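PDB 2OXB: beta-fructofuranosidase, insoluble isoenzyme CWINV1 from Arabidopsis thaliana, which hydrolyses sucrose and 1-kestose, and less readily neokestose and levan, releasing terminal non-reducing beta-D-fructofuranoside residues in the plant cell wall. Local coordinates for residues Trp16-Asn21 with Phe33-Pro38; Leu93-Asp98 with Ser142-Thr147; Ser195-Cys200 with Ser233-Lys238; Tyr271-Ala276 with Thr459-Phe464. The protein carries 1 engineered substitution. All coordinates share one frame; numbering follows the deposited sequence.

Contact 1: residues Trp16-Asn21 with Phe33-Pro38; sequences WMNDPN and FYQWNP. With FRU (beta-D-fructofuranose), chain B.
Gln35 lays its side chain beside that of Asn18, pointing the same way, and crosses Asn21 at about a right angle. The three stand on a beta hairpin of the five-bladed propeller of glycosyl hydrolase family 32, where strands 15-26 and 29-36 run antiparallel. Backbone bonds bind its two strands, among them Gln35 N to Asp19 O at 2.9 Å; a beta bulge between Met17 and Pro20 shifts the pairing by one residue. On the face carrying Met17 and Tyr34, the Met17 SD meets the tyrosine ring obliquely, 4.2 Å from its centroid, a Met-aromatic contact. Gln35 bends at chi2 (-89°), which directs its amide to the pocket. There NE2 bonds to Asn21 OD1 at 3.0 Å, on a lone pair in the carbonyl plane, and also to Cys77 O; OE1 is left facing the sugar and accepts a bond from fructose O6 at 2.8 Å. The paired NE2 bonds probably hold the amide in this rotation. Asp19, the active-site residue, is gripped through OD2 by Ser79 OG, while its OD1 lies 3.8 Å from fructose C2, the anomeric carbon.

Contact 2: residues Leu93-Asp98 with Ser142-Thr147; sequences LYTGID and SFRDPT. With FRU (beta-D-fructofuranose), chain B.
Thr95 presses into the backbone bend at Arg144-Pro146, and the closely packed half of the contact gathers round it. Its two branches divide the work: CG2, anti to the backbone N, packs on Arg144 CB, while OG1 (chi1 -49°) lies beside the backbone N and accepts the bond from Asp145 N at 2.9 Å, with an N-H...O angle of 147°. OG1 is also bonded to Gln105 OE1 on the neighbouring strand 103-110, so this buried hydroxyl has two polar partners. Pro146 sets its ring against strand 93-97, with CG over Leu93 O and 4.0 Å from Leu93 CB. Looser margins flank this centre: Leu93 CD2 only brushes Thr147 O at 4.1 Å, and the Arg144 chain, bent at chi2 and chi3, leads away toward the sugar-filled pocket, its CD 3.7 Å from fructose O3. An alanine at Thr95 would probably leave Asp145 N and Gln105 OE1 without their shared partner and open a gap against Arg144 CB. Arg-Asp-Pro at 144-146 is the RDP motif of family 32. Fructose O4 donates to Asp145 OD1 and O3 to OD2, each at 2.9 Å, and OD2 also takes Cys200 N. Gripping the sugar at two adjacent hydroxyls, the carboxylate is suited to recognising the fructosyl ring, and the threonine-held backbone beneath probably sets its position.

Contact 3: residues Ser195-Cys200 with Ser233-Lys238; sequences SGMWQC and SLDDTK. Engineered in segment 195-200: Gln199 (natural residue Glu). With GLC (alpha-D-glucopyranose), chain C; NAG (2-acetamido-2-deoxy-beta-D-glucopyranose), chain D; FRU (beta-D-fructofuranose), chain B.
Ser233, Gln199 and Asp235 bury the most surface here, where the short strand 198-199 meets the end of strand 226-234 in a blade of the propeller. Ser233 and Gln199 form an antiparallel hydrogen-bonded pair: Gln199 N donates to Ser233 O, and Ser233 N returns a bond to Gln199 O, each at 2.6 Å. Both side chains leave the same face of the sheet. Ser233 sets its CB against Cys200 CB at 3.9 Å, and its OG is bonded to Lys231 NZ. On the other face Leu234 CD1 approaches the Trp198 ring obliquely. Asp235, a substrate-binding residue, turns back on the loop at 196-197: its CG sits between the backbone N and the carbonyl carbon (chi1 47°), which brings OD1 to a weak bond with Met197 N, while OD2 receives a weak bond from Asp236 N. Gln199, engineered from the natural Glu, crosses Asp235 at about a right angle, its amide 85° from the carboxylate plane, with NE2 beside Asp235 CB. Its OE1 accepts glucose O2 at 2.6 Å and fructose O1 at 2.9 Å and is bonded to Tyr275 OH as well, so one oxygen contacts both halves of the sucrose. Gln199 OE1 also lies 3.8 Å from FRU O2, the bridging oxygen of the glycosidic bond. In family 32 the natural glutamate is the general acid-base; the engineered amide still binds the sugar here but cannot serve as that acid, consistent with sucrose remaining uncleaved, and the pose may differ from that in the natural enzyme.

Contact 4: residues Tyr271-Ala276 with Thr459-Phe464; sequences YGKYYA and TTYGAF. With FRU (beta-D-fructofuranose), chain B.
Tyr461 spreads one face of its ring over Gly272, joining the catalytic beta-propeller to the C-terminal beta-sandwich. Gly272 CA sits 3.5 Å from the ring centroid and 20° off the normal, a CH-pi contact in which the glycine lets the backbone lie directly on the aromatic face; Lys273 N follows nearer the rim. Thr459 O lies over the centre of the opposite face, 3.6 Å above the plane, so backbone atoms lie against both faces of the ring. Beyond the ring, Tyr461 OH abuts the Lys273 chain, with CE at 3.3 Å. A second patch lies two residues along the strand, where Tyr271 CG packs on Ala463 CB at 3.9 Å and Tyr271 CB faces Gly462 O. An alanine in place of Tyr461 would probably open a gap between the two domains, stripping Gly272 of its aromatic cover and leaving the Lys273 chain freer to move. Further out, backbone bonds tie Tyr271 to Cys494 and Lys273 to Thr496, so the propeller loop runs along the sandwich strand 493-498, whose Ile495 also touches Tyr271, Tyr461 and Ala463. Lys273 centres an inverse gamma turn, and its bent side chain brings NZ to Ser297 OG. Past this turn the loop heads into the active site, away from the sandwich. There Tyr275 OH is bonded to Leu234 O, and its CE2 comes 3.1 Å from fructose O1.

How the contacts relate
The four contacts follow one another along the chain in the order of their first segments. Contacts 1 and 3 lie in two different sheets of the N-terminal propeller, and contact 2 joins strand 93-97 of a third to a loop; their centres are 15 to 19 Å apart, and they converge on the fructose from different sides, as expected of a pocket at the propeller axis. Contact 3 touches each of the others, and Ala276 of contact 4 packs on Asp19 and Pro20 of contact 1. Contact 4 lies farthest from contact 2, about 27 Å between centres, and its segment 459-464 belongs to the C-terminal domain. The loop 271-276 thus links the interdomain seam directly to the sucrose pocket.

Contact 1: residues Trp16-Asn21 with Phe33-Pro38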
# COMPACT_ATOMS: atom_id res chain seq x y z
N TRP A 16 -11.90 -8.93 -12.66
CA TRP A 16 -11.73 -8.38 -11.30
C TRP A 16 -10.61 -8.96 -10.47
O TRP A 16 -10.27 -10.14 -10.58
CB TRP A 16 -13.07 -8.47 -10.51
CG TRP A 16 -13.02 -8.02 -9.01
CD1 TRP A 16 -12.54 -8.74 -7.95
CD2 TRP A 16 -13.35 -6.71 -8.47
NE1 TRP A 16 -12.53 -7.97 -6.80
CE2 TRP A 16 -13.03 -6.73 -7.10
CE3 TRP A 16 -13.89 -5.54 -9.02
CZ2 TRP A 16 -13.21 -5.61 -6.27
CZ3 TRP A 16 -14.07 -4.43 -8.20
CH2 TRP A 16 -13.73 -4.48 -6.84
N MET A 17 -10.04 -8.11 -9.62
CA MET A 17 -8.95 -8.46 -8.71
C MET A 17 -9.13 -7.71 -7.39
O MET A 17 -9.56 -6.56 -7.37
CB MET A 17 -7.58 -8.10 -9.31
CG MET A 17 -6.46 -8.26 -8.27
SD MET A 17 -4.83 -8.42 -8.95
CE MET A 17 -4.28 -6.71 -8.97
N ASN A 18 -8.77 -8.36 -6.28
CA ASN A 18 -8.94 -7.71 -4.98
C ASN A 18 -7.70 -7.80 -4.08
O ASN A 18 -6.58 -7.46 -4.50
CB ASN A 18 -10.16 -8.33 -4.27
CG ASN A 18 -10.66 -7.50 -3.11
OD1 ASN A 18 -11.70 -7.80 -2.53
ND2 ASN A 18 -9.92 -6.46 -2.75
N ASP A 19 -7.91 -8.23 -2.84
CA ASP A 19 -6.87 -8.37 -1.84
C ASP A 19 -5.65 -9.19 -2.27
O ASP A 19 -5.74 -10.10 -3.11
CB ASP A 19 -7.44 -9.02 -0.57
CG ASP A 19 -8.28 -8.08 0.26
OD1 ASP A 19 -9.02 -7.25 -0.32
OD2 ASP A 19 -8.21 -8.18 1.50
N PRO A 20 -4.47 -8.86 -1.71
CA PRO A 20 -3.19 -9.53 -1.96
C PRO A 20 -3.16 -10.64 -0.91
O PRO A 20 -3.36 -10.36 0.29
CB PRO A 20 -2.15 -8.45 -1.67
CG PRO A 20 -2.95 -7.15 -1.69
CD PRO A 20 -4.24 -7.55 -1.08
N ASN A 21 -2.91 -11.88 -1.32
CA ASN A 21 -2.90 -12.99 -0.37
C ASN A 21 -1.59 -13.78 -0.32
O ASN A 21 -0.91 -13.95 -1.33
CB ASN A 21 -4.06 -13.94 -0.69
CG ASN A 21 -5.43 -13.26 -0.62
OD1 ASN A 21 -6.39 -13.70 -1.25
ND2 ASN A 21 -5.53 -12.20 0.17
N PHE A 33 -0.53 -14.55 -4.34
CA PHE A 33 -1.83 -15.10 -4.60
C PHE A 33 -2.67 -13.84 -4.54
O PHE A 33 -2.11 -12.74 -4.50
CB PHE A 33 -2.23 -16.10 -3.51
CG PHE A 33 -1.24 -17.24 -3.32
CD1 PHE A 33 -1.24 -18.33 -4.17
CD2 PHE A 33 -0.32 -17.21 -2.28
CE1 PHE A 33 -0.33 -19.37 -3.98
CE2 PHE A 33 0.59 -18.25 -2.10
CZ PHE A 33 0.58 -19.33 -2.95
N TYR A 34 -3.99 -13.98 -4.55
CA TYR A 34 -4.88 -12.83 -4.48
C TYR A 34 -6.32 -13.17 -4.80
O TYR A 34 -6.62 -14.22 -5.37
CB TYR A 34 -4.41 -11.70 -5.42
CG TYR A 34 -4.26 -12.11 -6.86
CD1 TYR A 34 -3.12 -12.78 -7.31
CD2 TYR A 34 -5.24 -11.79 -7.79
CE1 TYR A 34 -2.97 -13.12 -8.66
CE2 TYR A 34 -5.10 -12.13 -9.13
CZ TYR A 34 -3.98 -12.78 -9.56
OH TYR A 34 -3.89 -13.10 -10.89
N GLN A 35 -7.20 -12.25 -4.42
CA GLN A 35 -8.61 -12.40 -4.65
C GLN A 35 -8.87 -12.08 -6.13
O GLN A 35 -8.61 -10.96 -6.59
CB GLN A 35 -9.37 -11.43 -3.73
CG GLN A 35 -9.04 -11.58 -2.25
CD GLN A 35 -9.92 -12.59 -1.54
OE1 GLN A 35 -11.07 -12.31 -1.23
NE2 GLN A 35 -9.38 -13.76 -1.27
N TRP A 36 -9.36 -13.07 -6.88
CA TRP A 36 -9.62 -12.90 -8.32
C TRP A 36 -10.93 -13.55 -8.80
O TRP A 36 -11.30 -14.65 -8.37
CB TRP A 36 -8.42 -13.46 -9.11
CG TRP A 36 -8.59 -13.56 -10.61
CD1 TRP A 36 -8.62 -12.53 -11.51
CD2 TRP A 36 -8.78 -14.76 -11.36
NE1 TRP A 36 -8.83 -13.01 -12.78
CE2 TRP A 36 -8.93 -14.38 -12.72
CE3 TRP A 36 -8.85 -16.12 -11.03
CZ2 TRP A 36 -9.14 -15.31 -13.74
CZ3 TRP A 36 -9.06 -17.05 -12.04
CH2 TRP A 36 -9.20 -16.64 -13.38
N ASN A 37 -11.64 -12.85 -9.68
CA ASN A 37 -12.89 -13.38 -10.23
C ASN A 37 -12.67 -13.88 -11.64
O ASN A 37 -12.47 -13.11 -12.58
CB ASN A 37 -13.98 -12.32 -10.26
CG ASN A 37 -15.18 -12.77 -11.07
OD1 ASN A 37 -15.39 -13.97 -11.27
ND2 ASN A 37 -15.99 -11.82 -11.54
N PRO A 38 -12.74 -15.20 -11.80
CA PRO A 38 -12.56 -15.89 -13.08
C PRO A 38 -13.73 -15.74 -14.03
O PRO A 38 -13.72 -16.27 -15.14
CB PRO A 38 -12.36 -17.33 -12.66
CG PRO A 38 -13.29 -17.43 -11.48
CD PRO A 38 -12.98 -16.17 -10.72
C1 FRU B . -11.10 -6.27 1.64
C2 FRU B . -12.11 -7.41 1.82
C3 FRU B . -11.64 -8.41 2.90
C4 FRU B . -12.19 -9.72 2.42
C5 FRU B . -12.16 -9.53 0.90
C6 FRU B . -13.38 -10.07 0.19
O1 FRU B . -11.01 -5.47 2.80
O2 FRU B . -13.52 -7.06 2.08
O3 FRU B . -12.13 -8.11 4.20
O4 FRU B . -11.37 -10.82 2.83
O5 FRU B . -12.09 -8.14 0.63
O6 FRU B . -13.34 -11.49 0.24

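Contact 2: residues Leu93-Asp98 with Ser142-Thr147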
# COMPACT_ATOMS: atom_id res chain seq x y z
N LEU A 93 -3.16 -19.51 6.04
CA LEU A 93 -4.31 -19.32 6.91
C LEU A 93 -5.29 -18.43 6.15
O LEU A 93 -5.04 -17.24 5.98
CB LEU A 93 -3.88 -18.67 8.22
CG LEU A 93 -3.26 -19.60 9.28
CD1 LEU A 93 -2.04 -20.30 8.71
CD2 LEU A 93 -2.88 -18.81 10.53
N TYR A 94 -6.38 -19.00 5.65
CA TYR A 94 -7.35 -18.21 4.92
C TYR A 94 -8.77 -18.41 5.45
O TYR A 94 -9.10 -19.47 6.01
CB TYR A 94 -7.31 -18.55 3.42
CG TYR A 94 -8.09 -19.79 3.06
CD1 TYR A 94 -9.41 -19.71 2.63
CD2 TYR A 94 -7.50 -21.04 3.15
CE1 TYR A 94 -10.12 -20.86 2.31
CE2 TYR A 94 -8.20 -22.19 2.84
CZ TYR A 94 -9.51 -22.09 2.41
OH TYR A 94 -10.20 -23.24 2.09
N THR A 95 -9.59 -17.38 5.26
CA THR A 95 -10.99 -17.35 5.69
C THR A 95 -11.92 -17.90 4.62
O THR A 95 -12.06 -17.32 3.55
CB THR A 95 -11.46 -15.90 5.99
OG1 THR A 95 -10.51 -15.23 6.84
CG2 THR A 95 -12.83 -15.91 6.69
N GLY A 96 -12.56 -19.03 4.91
CA GLY A 96 -13.50 -19.60 3.97
C GLY A 96 -14.93 -19.38 4.47
O GLY A 96 -15.14 -19.07 5.64
N ILE A 97 -15.91 -19.52 3.59
CA ILE A 97 -17.29 -19.34 4.00
C ILE A 97 -17.97 -20.70 3.89
O ILE A 97 -18.09 -21.24 2.79
CB ILE A 97 -18.03 -18.33 3.08
CG1 ILE A 97 -17.07 -17.20 2.65
CG2 ILE A 97 -19.24 -17.75 3.80
CD1 ILE A 97 -16.47 -16.42 3.82
N ASP A 98 -18.40 -21.26 5.02
CA ASP A 98 -19.05 -22.57 5.03
C ASP A 98 -20.49 -22.53 4.51
O ASP A 98 -21.05 -21.45 4.27
CB ASP A 98 -19.00 -23.18 6.44
CG ASP A 98 -19.62 -22.28 7.50
OD1 ASP A 98 -20.62 -21.60 7.21
OD2 ASP A 98 -19.09 -22.28 8.62
N SER A 142 -18.30 -11.31 10.56
CA SER A 142 -17.23 -10.36 10.80
C SER A 142 -16.08 -11.00 11.57
O SER A 142 -15.73 -10.55 12.66
CB SER A 142 -17.76 -9.14 11.56
OG SER A 142 -17.77 -8.00 10.70
N PHE A 143 -15.50 -12.06 10.99
CA PHE A 143 -14.39 -12.81 11.59
C PHE A 143 -13.49 -13.39 10.48
O PHE A 143 -13.44 -14.61 10.26
CB PHE A 143 -14.94 -13.96 12.45
CG PHE A 143 -13.87 -14.81 13.09
CD1 PHE A 143 -12.88 -14.24 13.88
CD2 PHE A 143 -13.89 -16.19 12.94
CE1 PHE A 143 -11.92 -15.03 14.52
CE2 PHE A 143 -12.94 -16.99 13.57
CZ PHE A 143 -11.96 -16.41 14.36
N ARG A 144 -12.77 -12.51 9.80
CA ARG A 144 -11.92 -12.93 8.71
C ARG A 144 -10.59 -12.20 8.64
O ARG A 144 -10.29 -11.33 9.47
CB ARG A 144 -12.67 -12.76 7.37
CG ARG A 144 -12.36 -11.47 6.60
CD ARG A 144 -13.13 -10.25 7.07
NE ARG A 144 -14.53 -10.27 6.67
CZ ARG A 144 -15.40 -9.32 6.96
NH1 ARG A 144 -15.01 -8.26 7.65
NH2 ARG A 144 -16.66 -9.41 6.56
N ASP A 145 -9.79 -12.58 7.64
CA ASP A 145 -8.50 -11.98 7.38
C ASP A 145 -7.42 -12.26 8.40
O ASP A 145 -6.91 -11.35 9.04
CB ASP A 145 -8.67 -10.49 7.19
CG ASP A 145 -9.65 -10.18 6.10
OD1 ASP A 145 -9.90 -11.08 5.28
OD2 ASP A 145 -10.16 -9.04 6.06
N PRO A 146 -7.06 -13.54 8.56
CA PRO A 146 -6.02 -13.93 9.51
C PRO A 146 -4.64 -13.54 9.00
O PRO A 146 -4.32 -13.70 7.82
CB PRO A 146 -6.19 -15.45 9.61
CG PRO A 146 -6.66 -15.81 8.23
CD PRO A 146 -7.67 -14.72 7.92
N THR A 147 -3.84 -13.02 9.92
CA THR A 147 -2.49 -12.58 9.64
C THR A 147 -1.52 -13.75 9.64
O THR A 147 -1.90 -14.90 9.84
CB THR A 147 -1.99 -11.64 10.74
OG1 THR A 147 -1.79 -12.40 11.94
CG2 THR A 147 -2.99 -10.56 11.01
C1 FRU B . -11.10 -6.27 1.64
C2 FRU B . -12.11 -7.41 1.82
C3 FRU B . -11.64 -8.41 2.90
C4 FRU B . -12.19 -9.72 2.42
C5 FRU B . -12.16 -9.53 0.90
C6 FRU B . -13.38 -10.07 0.19
O1 FRU B . -11.01 -5.47 2.80
O2 FRU B . -13.52 -7.06 2.08
O3 FRU B . -12.13 -8.11 4.20
O4 FRU B . -11.37 -10.82 2.83
O5 FRU B . -12.09 -8.14 0.63
O6 FRU B . -13.34 -11.49 0.24

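Contact 3: residues Ser195-Cys200 with Ser233-Lys238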
# COMPACT_ATOMS: atom_id res chain seq x y z
N SER A 195 -14.20 3.36 15.34
CA SER A 195 -13.90 2.75 14.06
C SER A 195 -14.65 1.43 13.91
O SER A 195 -14.70 0.62 14.83
CB SER A 195 -12.41 2.48 13.93
OG SER A 195 -11.98 1.59 14.94
N GLY A 196 -15.23 1.21 12.74
CA GLY A 196 -15.98 -0.01 12.54
C GLY A 196 -15.10 -1.24 12.58
O GLY A 196 -14.12 -1.33 13.34
N MET A 197 -15.47 -2.21 11.74
CA MET A 197 -14.77 -3.47 11.59
C MET A 197 -13.29 -3.25 11.32
O MET A 197 -12.89 -2.22 10.77
CB MET A 197 -15.38 -4.24 10.40
CG MET A 197 -14.64 -5.48 9.98
SD MET A 197 -15.03 -6.89 10.99
CE MET A 197 -14.06 -8.17 10.24
N TRP A 198 -12.48 -4.23 11.71
CA TRP A 198 -11.05 -4.18 11.47
C TRP A 198 -10.74 -5.25 10.45
O TRP A 198 -10.99 -6.43 10.69
CB TRP A 198 -10.28 -4.50 12.74
CG TRP A 198 -9.96 -3.32 13.58
CD1 TRP A 198 -10.64 -2.14 13.65
CD2 TRP A 198 -8.93 -3.25 14.57
NE1 TRP A 198 -10.10 -1.35 14.64
CE2 TRP A 198 -9.04 -2.01 15.21
CE3 TRP A 198 -7.92 -4.13 14.97
CZ2 TRP A 198 -8.19 -1.61 16.24
CZ3 TRP A 198 -7.07 -3.74 16.00
CH2 TRP A 198 -7.21 -2.49 16.62
N GLN A 199 -10.21 -4.84 9.30
CA GLN A 199 -9.87 -5.80 8.24
C GLN A 199 -8.40 -5.93 7.97
O GLN A 199 -7.60 -5.14 8.46
CB GLN A 199 -10.58 -5.45 6.93
CG GLN A 199 -12.01 -5.93 6.89
CD GLN A 199 -12.90 -4.95 6.19
OE1 GLN A 199 -12.76 -4.73 4.98
NE2 GLN A 199 -13.82 -4.34 6.94
N CYS A 200 -8.06 -6.93 7.16
CA CYS A 200 -6.67 -7.19 6.79
C CYS A 200 -5.67 -6.70 7.82
O CYS A 200 -4.92 -5.76 7.57
CB CYS A 200 -6.34 -6.57 5.43
SG CYS A 200 -7.07 -7.44 4.04
N SER A 233 -6.80 -2.76 7.88
CA SER A 233 -7.58 -2.08 6.87
C SER A 233 -8.96 -1.79 7.44
O SER A 233 -9.66 -2.70 7.88
CB SER A 233 -7.68 -2.92 5.59
OG SER A 233 -6.48 -2.81 4.83
N LEU A 234 -9.33 -0.52 7.46
CA LEU A 234 -10.62 -0.12 8.01
C LEU A 234 -11.74 -0.35 7.01
O LEU A 234 -11.53 -0.37 5.81
CB LEU A 234 -10.56 1.35 8.45
CG LEU A 234 -11.05 1.70 9.86
CD1 LEU A 234 -10.35 0.85 10.91
CD2 LEU A 234 -10.79 3.18 10.12
N ASP A 235 -12.94 -0.51 7.51
CA ASP A 235 -14.08 -0.77 6.66
C ASP A 235 -14.78 0.46 6.11
O ASP A 235 -14.75 0.71 4.90
CB ASP A 235 -15.10 -1.62 7.43
CG ASP A 235 -15.37 -1.09 8.83
OD1 ASP A 235 -16.37 -1.54 9.45
OD2 ASP A 235 -14.59 -0.23 9.33
N ASP A 236 -15.41 1.22 7.00
CA ASP A 236 -16.17 2.39 6.60
C ASP A 236 -15.38 3.60 6.08
O ASP A 236 -15.97 4.61 5.71
CB ASP A 236 -17.11 2.79 7.75
CG ASP A 236 -16.58 2.37 9.12
OD1 ASP A 236 -15.67 3.05 9.64
OD2 ASP A 236 -17.07 1.35 9.66
N THR A 237 -14.05 3.49 6.05
CA THR A 237 -13.23 4.58 5.55
C THR A 237 -12.47 4.14 4.30
O THR A 237 -12.06 4.96 3.49
CB THR A 237 -12.19 5.07 6.58
OG1 THR A 237 -11.03 4.24 6.53
CG2 THR A 237 -12.79 5.05 7.98
N LYS A 238 -12.27 2.84 4.14
CA LYS A 238 -11.56 2.37 2.96
C LYS A 238 -10.13 2.92 2.89
O LYS A 238 -9.67 3.37 1.83
CB LYS A 238 -12.33 2.80 1.71
CG LYS A 238 -13.45 1.89 1.35
CD LYS A 238 -12.94 0.75 0.48
CE LYS A 238 -13.99 -0.34 0.30
NZ LYS A 238 -14.35 -0.93 1.63
C1 GLC C . -13.93 -5.65 2.21
C2 GLC C . -15.15 -5.56 3.15
C3 GLC C . -16.42 -6.13 2.51
C4 GLC C . -16.67 -5.33 1.23
C5 GLC C . -15.46 -5.47 0.28
C6 GLC C . -15.61 -4.68 -1.03
O2 GLC C . -14.85 -6.24 4.38
O3 GLC C . -17.54 -6.01 3.40
O4 GLC C . -17.85 -5.82 0.61
O5 GLC C . -14.25 -5.00 0.92
O6 GLC C . -15.90 -3.30 -0.74
C1 NAG D . -13.19 2.13 -4.19
C2 NAG D . -13.10 3.54 -3.59
C3 NAG D . -14.21 4.47 -4.12
C4 NAG D . -14.45 4.35 -5.62
C5 NAG D . -14.61 2.86 -5.93
C6 NAG D . -14.96 2.49 -7.37
C7 NAG D . -14.33 3.83 -1.53
C8 NAG D . -15.37 2.75 -1.24
N2 NAG D . -13.20 3.46 -2.15
O3 NAG D . -13.91 5.82 -3.79
O4 NAG D . -15.63 5.06 -5.97
O5 NAG D . -13.40 2.18 -5.60
O6 NAG D . -15.23 1.09 -7.47
O7 NAG D . -14.54 4.99 -1.18
C1 FRU B . -11.10 -6.27 1.64
C2 FRU B . -12.11 -7.41 1.82
C3 FRU B . -11.64 -8.41 2.90
C4 FRU B . -12.19 -9.72 2.42
C5 FRU B . -12.16 -9.53 0.90
C6 FRU B . -13.38 -10.07 0.19
O1 FRU B . -11.01 -5.47 2.80
O2 FRU B . -13.52 -7.06 2.08
O3 FRU B . -12.13 -8.11 4.20
O4 FRU B . -11.37 -10.82 2.83
O5 FRU B . -12.09 -8.14 0.63
O6 FRU B . -13.34 -11.49 0.24

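Contact 4: residues Tyr271-Ala276 with Thr459-Phe464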
# COMPACT_ATOMS: atom_id res chain seq x y z
N TYR A 271 -1.75 7.87 1.50
CA TYR A 271 -2.82 8.85 1.66
C TYR A 271 -3.61 9.11 0.39
O TYR A 271 -3.93 10.25 0.07
CB TYR A 271 -2.22 10.15 2.19
CG TYR A 271 -1.66 10.00 3.58
CD1 TYR A 271 -2.39 10.40 4.70
CD2 TYR A 271 -0.41 9.40 3.78
CE1 TYR A 271 -1.90 10.22 5.99
CE2 TYR A 271 0.09 9.21 5.06
CZ TYR A 271 -0.67 9.62 6.16
OH TYR A 271 -0.15 9.44 7.42
N GLY A 272 -3.94 8.01 -0.30
CA GLY A 272 -4.68 8.07 -1.55
C GLY A 272 -5.43 6.77 -1.77
O GLY A 272 -6.00 6.24 -0.83
N LYS A 273 -5.44 6.24 -2.99
CA LYS A 273 -6.17 5.01 -3.22
C LYS A 273 -5.38 3.77 -2.84
O LYS A 273 -4.71 3.15 -3.67
CB LYS A 273 -6.59 4.90 -4.69
CG LYS A 273 -7.74 3.92 -4.94
CD LYS A 273 -9.07 4.46 -4.41
CE LYS A 273 -9.79 5.33 -5.44
NZ LYS A 273 -10.24 4.58 -6.67
N TYR A 274 -5.47 3.37 -1.57
CA TYR A 274 -4.75 2.20 -1.11
C TYR A 274 -5.65 1.31 -0.28
O TYR A 274 -6.54 1.80 0.41
CB TYR A 274 -3.58 2.64 -0.24
CG TYR A 274 -2.33 1.82 -0.42
CD1 TYR A 274 -1.78 1.64 -1.68
CD2 TYR A 274 -1.65 1.30 0.69
CE1 TYR A 274 -0.59 0.96 -1.86
CE2 TYR A 274 -0.45 0.61 0.52
CZ TYR A 274 0.08 0.46 -0.77
OH TYR A 274 1.29 -0.17 -0.97
N TYR A 275 -5.44 -0.01 -0.34
CA TYR A 275 -6.26 -0.90 0.48
C TYR A 275 -5.83 -2.36 0.52
O TYR A 275 -5.10 -2.84 -0.33
CB TYR A 275 -7.71 -0.82 0.03
CG TYR A 275 -8.69 -1.23 1.09
CD1 TYR A 275 -8.70 -0.60 2.35
CD2 TYR A 275 -9.66 -2.21 0.83
CE1 TYR A 275 -9.66 -0.92 3.32
CE2 TYR A 275 -10.62 -2.54 1.78
CZ TYR A 275 -10.62 -1.90 3.02
OH TYR A 275 -11.60 -2.20 3.93
N ALA A 276 -6.31 -3.05 1.55
CA ALA A 276 -6.01 -4.46 1.74
C ALA A 276 -4.51 -4.74 1.84
O ALA A 276 -4.08 -5.89 1.70
CB ALA A 276 -6.63 -5.27 0.61
N THR A 459 -11.48 12.65 -6.82
CA THR A 459 -11.14 13.11 -5.48
C THR A 459 -9.63 13.25 -5.30
O THR A 459 -8.86 12.33 -5.54
CB THR A 459 -11.70 12.17 -4.36
OG1 THR A 459 -10.69 11.25 -3.92
CG2 THR A 459 -12.92 11.40 -4.85
N THR A 460 -9.24 14.45 -4.86
CA THR A 460 -7.86 14.79 -4.61
C THR A 460 -7.43 14.30 -3.22
O THR A 460 -8.20 14.40 -2.25
CB THR A 460 -7.66 16.31 -4.69
OG1 THR A 460 -7.93 16.74 -6.03
CG2 THR A 460 -6.24 16.69 -4.30
N TYR A 461 -6.20 13.80 -3.13
CA TYR A 461 -5.65 13.27 -1.89
C TYR A 461 -4.60 14.22 -1.33
O TYR A 461 -3.88 14.85 -2.09
CB TYR A 461 -5.00 11.91 -2.15
CG TYR A 461 -5.86 10.95 -2.93
CD1 TYR A 461 -6.96 10.33 -2.35
CD2 TYR A 461 -5.55 10.64 -4.26
CE1 TYR A 461 -7.74 9.42 -3.08
CE2 TYR A 461 -6.33 9.74 -5.00
CZ TYR A 461 -7.42 9.13 -4.40
OH TYR A 461 -8.17 8.23 -5.12
N GLY A 462 -4.50 14.29 -0.01
CA GLY A 462 -3.51 15.16 0.61
C GLY A 462 -2.63 14.49 1.67
O GLY A 462 -3.00 13.44 2.22
N ALA A 463 -1.46 15.08 1.93
CA ALA A 463 -0.50 14.57 2.93
C ALA A 463 0.58 15.58 3.38
O ALA A 463 0.88 16.56 2.70
CB ALA A 463 0.16 13.30 2.43
N PHE A 464 1.13 15.34 4.56
CA PHE A 464 2.18 16.16 5.15
C PHE A 464 3.49 15.37 5.03
O PHE A 464 3.48 14.14 5.08
CB PHE A 464 1.87 16.45 6.63
CG PHE A 464 0.69 17.36 6.85
CD1 PHE A 464 -0.24 17.09 7.86
CD2 PHE A 464 0.50 18.48 6.04
CE1 PHE A 464 -1.35 17.93 8.06
CE2 PHE A 464 -0.60 19.33 6.22
CZ PHE A 464 -1.53 19.05 7.24
C1 FRU B . -11.10 -6.27 1.64
C2 FRU B . -12.11 -7.41 1.82
C3 FRU B . -11.64 -8.41 2.90
C4 FRU B . -12.19 -9.72 2.42
C5 FRU B . -12.16 -9.53 0.90
C6 FRU B . -13.38 -10.07 0.19
O1 FRU B . -11.01 -5.47 2.80
O2 FRU B . -13.52 -7.06 2.08
O3 FRU B . -12.13 -8.11 4.20
O4 FRU B . -11.37 -10.82 2.83
O5 FRU B . -12.09 -8.14 0.63
O6 FRU B . -13.34 -11.49 0.24